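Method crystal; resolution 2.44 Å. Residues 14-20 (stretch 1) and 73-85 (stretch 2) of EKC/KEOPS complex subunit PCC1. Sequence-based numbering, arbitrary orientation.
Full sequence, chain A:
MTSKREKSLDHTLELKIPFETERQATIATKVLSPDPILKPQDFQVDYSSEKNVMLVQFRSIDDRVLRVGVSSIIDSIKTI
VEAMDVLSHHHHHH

Stretch 1 14-20: ELKIPFE
Stretch 2 73-85: IIDSIKTIVEAMD

A strand and a helix that run almost perfectly parallel, their N-to-C directions only 3° apart and their axes 12.0 Å at closest approach, meet here without a single hydrogen bond between them. The example, from the KEOPS subunit PCC1, illustrates how alternation along a strand is matched to the helical repeat. Strand 14-18 is extended (phi/psi from -124/129 at E14 to -79/114 at P18), so L15 and I17 point CA-to-CB toward the helix, whereas E14, K16 and P18 do not reach it. F19, just past the strand at -93/175, continues the alternation.

Helix 73-85 is regular, with phi near -62° and psi near -41°; its i to i-4 bonds run from I77 N to I73 O (3.0 Å) through D85 N to V81 O (2.9 Å). In register, L15 faces I74, I17 faces I77 and F19 faces V81, with CA-CA distances of 9.2, 9.3 and 8.8 Å. Two strand residues thus advance about as far as three or four helical ones.

Such spacing leaves room for branched aliphatic side chains. L15 (t, p) places CD2 3.9 Å from I74 CG1 and 4.2 Å from I77 CD1, bridging one helical turn. I74 (m, t) starts sideways, but its end comes nearer. I17, with chi1 m and chi2 at 134°, between wells, brings CD1 to 3.8 Å from CD1 of I77 (m, t). F19 (-74°, 88°) covers the next turn: its CE2 lies 3.9 Å from CG2 of V81 (t) and 4.1 Å from SD of M84. Both approach the ring obliquely, the sulfur 5.1 Å from the centroid and 55° off the normal; M84 has chi1 -101°, then t, t.

On the helix's outer side, T79 OG1 donates to D75 O at 3.2 Å, and K78 NZ forms a long salt bridge with D75 OD1 at 3.8 Å.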

# COMPACT_ATOMS: atom_id res chain seq x y z
N GLU A 14 -6.37 -1.95 2.53
CA GLU A 14 -7.16 -0.71 2.55
C GLU A 14 -6.59 0.22 3.56
O GLU A 14 -6.34 -0.10 4.73
CB GLU A 14 -8.64 -0.96 2.76
CG GLU A 14 -9.36 0.32 3.16
CD GLU A 14 -10.80 0.38 2.69
OE1 GLU A 14 -11.64 -0.37 3.23
OE2 GLU A 14 -11.11 1.23 1.83
N LEU A 15 -6.37 1.40 3.09
CA LEU A 15 -5.83 2.43 3.89
C LEU A 15 -6.89 3.53 4.17
O LEU A 15 -7.58 3.98 3.25
CB LEU A 15 -4.71 2.96 3.08
CG LEU A 15 -3.91 4.09 3.68
CD1 LEU A 15 -3.22 3.71 4.98
CD2 LEU A 15 -2.84 4.47 2.65
N LYS A 16 -7.08 3.91 5.43
CA LYS A 16 -8.09 5.01 5.76
C LYS A 16 -7.40 6.20 6.41
O LYS A 16 -6.69 6.04 7.40
CB LYS A 16 -9.16 4.51 6.68
CG LYS A 16 -9.70 3.12 6.38
CD LYS A 16 -10.87 2.88 7.29
CE LYS A 16 -11.71 1.70 6.89
NZ LYS A 16 -11.06 0.39 7.15
N ILE A 17 -7.59 7.38 5.84
CA ILE A 17 -6.82 8.54 6.26
C ILE A 17 -7.75 9.69 6.69
O ILE A 17 -8.34 10.34 5.87
CB ILE A 17 -5.92 9.00 5.12
CG1 ILE A 17 -4.89 7.89 4.81
CG2 ILE A 17 -5.14 10.26 5.43
CD1 ILE A 17 -4.83 7.71 3.32
N PRO A 18 -7.85 9.95 8.01
CA PRO A 18 -8.73 10.98 8.54
C PRO A 18 -8.17 12.36 8.42
O PRO A 18 -7.18 12.66 9.03
CB PRO A 18 -8.93 10.62 9.99
CG PRO A 18 -8.25 9.33 10.19
CD PRO A 18 -7.33 9.07 9.06
N PHE A 19 -8.78 13.19 7.61
CA PHE A 19 -8.38 14.59 7.57
C PHE A 19 -9.25 15.43 8.55
O PHE A 19 -10.20 14.95 9.13
CB PHE A 19 -8.56 15.08 6.15
CG PHE A 19 -7.54 14.59 5.20
CD1 PHE A 19 -7.71 13.42 4.56
CD2 PHE A 19 -6.40 15.32 4.93
CE1 PHE A 19 -6.77 12.96 3.66
CE2 PHE A 19 -5.46 14.89 4.03
CZ PHE A 19 -5.65 13.69 3.39
N GLU A 20 -8.95 16.69 8.70
CA GLU A 20 -9.71 17.56 9.60
C GLU A 20 -11.13 17.88 9.07
O GLU A 20 -12.07 17.90 9.80
CB GLU A 20 -8.95 18.87 9.84
CG GLU A 20 -7.50 18.79 10.30
CD GLU A 20 -6.86 20.18 10.56
N ILE A 73 2.36 5.26 -3.33
CA ILE A 73 1.18 6.06 -3.19
C ILE A 73 1.12 6.75 -1.85
O ILE A 73 0.79 7.94 -1.77
CB ILE A 73 -0.07 5.25 -3.53
CG1 ILE A 73 0.00 4.99 -5.05
CG2 ILE A 73 -1.38 5.97 -3.11
CD1 ILE A 73 -1.23 4.38 -5.60
N ILE A 74 1.50 6.05 -0.80
CA ILE A 74 1.62 6.68 0.49
C ILE A 74 2.55 7.89 0.43
O ILE A 74 2.30 8.89 1.10
CB ILE A 74 2.05 5.71 1.55
CG1 ILE A 74 0.91 4.71 1.80
CG2 ILE A 74 2.38 6.43 2.84
CD1 ILE A 74 1.19 3.65 2.88
N ASP A 75 3.57 7.85 -0.40
CA ASP A 75 4.45 9.02 -0.51
C ASP A 75 3.68 10.20 -1.08
O ASP A 75 3.81 11.31 -0.60
CB ASP A 75 5.68 8.74 -1.39
CG ASP A 75 6.85 8.04 -0.62
OD1 ASP A 75 6.91 8.06 0.65
OD2 ASP A 75 7.72 7.48 -1.32
N SER A 76 2.88 9.95 -2.09
CA SER A 76 2.08 11.03 -2.68
C SER A 76 1.14 11.67 -1.65
O SER A 76 0.99 12.88 -1.57
CB SER A 76 1.29 10.49 -3.88
OG SER A 76 2.18 10.30 -4.94
N ILE A 77 0.53 10.82 -0.85
CA ILE A 77 -0.43 11.25 0.12
C ILE A 77 0.24 12.13 1.18
O ILE A 77 -0.27 13.21 1.52
CB ILE A 77 -1.10 10.07 0.78
CG1 ILE A 77 -1.97 9.31 -0.22
CG2 ILE A 77 -1.93 10.56 1.94
CD1 ILE A 77 -2.48 7.95 0.35
N LYS A 78 1.41 11.72 1.63
CA LYS A 78 2.18 12.54 2.57
C LYS A 78 2.48 13.90 2.00
O LYS A 78 2.49 14.87 2.74
CB LYS A 78 3.49 11.90 2.97
CG LYS A 78 3.26 10.68 3.86
CD LYS A 78 4.52 10.06 4.48
CE LYS A 78 5.56 9.56 3.50
NZ LYS A 78 6.73 9.06 4.29
N THR A 79 2.77 13.96 0.70
CA THR A 79 3.12 15.24 0.08
C THR A 79 1.90 16.18 0.13
O THR A 79 2.01 17.36 0.45
CB THR A 79 3.50 15.10 -1.39
OG1 THR A 79 4.66 14.26 -1.54
CG2 THR A 79 3.79 16.48 -1.98
N ILE A 80 0.74 15.62 -0.17
CA ILE A 80 -0.51 16.34 -0.12
C ILE A 80 -0.83 16.78 1.30
O ILE A 80 -1.34 17.89 1.49
CB ILE A 80 -1.68 15.48 -0.64
CG1 ILE A 80 -1.54 15.18 -2.15
CG2 ILE A 80 -3.00 16.21 -0.45
CD1 ILE A 80 -2.46 14.05 -2.59
N VAL A 81 -0.54 15.95 2.29
CA VAL A 81 -0.69 16.36 3.73
C VAL A 81 0.27 17.48 4.14
O VAL A 81 -0.13 18.41 4.83
CB VAL A 81 -0.54 15.15 4.69
CG1 VAL A 81 -0.54 15.57 6.14
CG2 VAL A 81 -1.68 14.18 4.47
N GLU A 82 1.52 17.43 3.71
CA GLU A 82 2.47 18.50 3.99
C GLU A 82 1.89 19.81 3.41
O GLU A 82 1.76 20.79 4.12
CB GLU A 82 3.84 18.16 3.40
CG GLU A 82 5.03 19.00 3.88
N ALA A 83 1.52 19.81 2.13
CA ALA A 83 1.04 21.02 1.45
C ALA A 83 -0.15 21.59 2.15
O ALA A 83 -0.26 22.77 2.33
CB ALA A 83 0.65 20.70 0.00
N MET A 84 -1.07 20.73 2.54
CA MET A 84 -2.23 21.19 3.28
C MET A 84 -1.91 21.79 4.65
O MET A 84 -2.53 22.76 5.06
CB MET A 84 -3.21 20.04 3.44
CG MET A 84 -4.33 20.15 2.46
SD MET A 84 -5.32 18.69 2.40
CE MET A 84 -6.23 19.12 0.94
N ASP A 85 -0.93 21.20 5.34
CA ASP A 85 -0.38 21.74 6.59
C ASP A 85 0.14 23.18 6.40
O ASP A 85 -0.09 24.06 7.23
CB ASP A 85 0.77 20.81 7.05
CG ASP A 85 1.19 20.99 8.51
OD1 ASP A 85 0.63 21.82 9.27
OD2 ASP A 85 2.13 20.24 8.90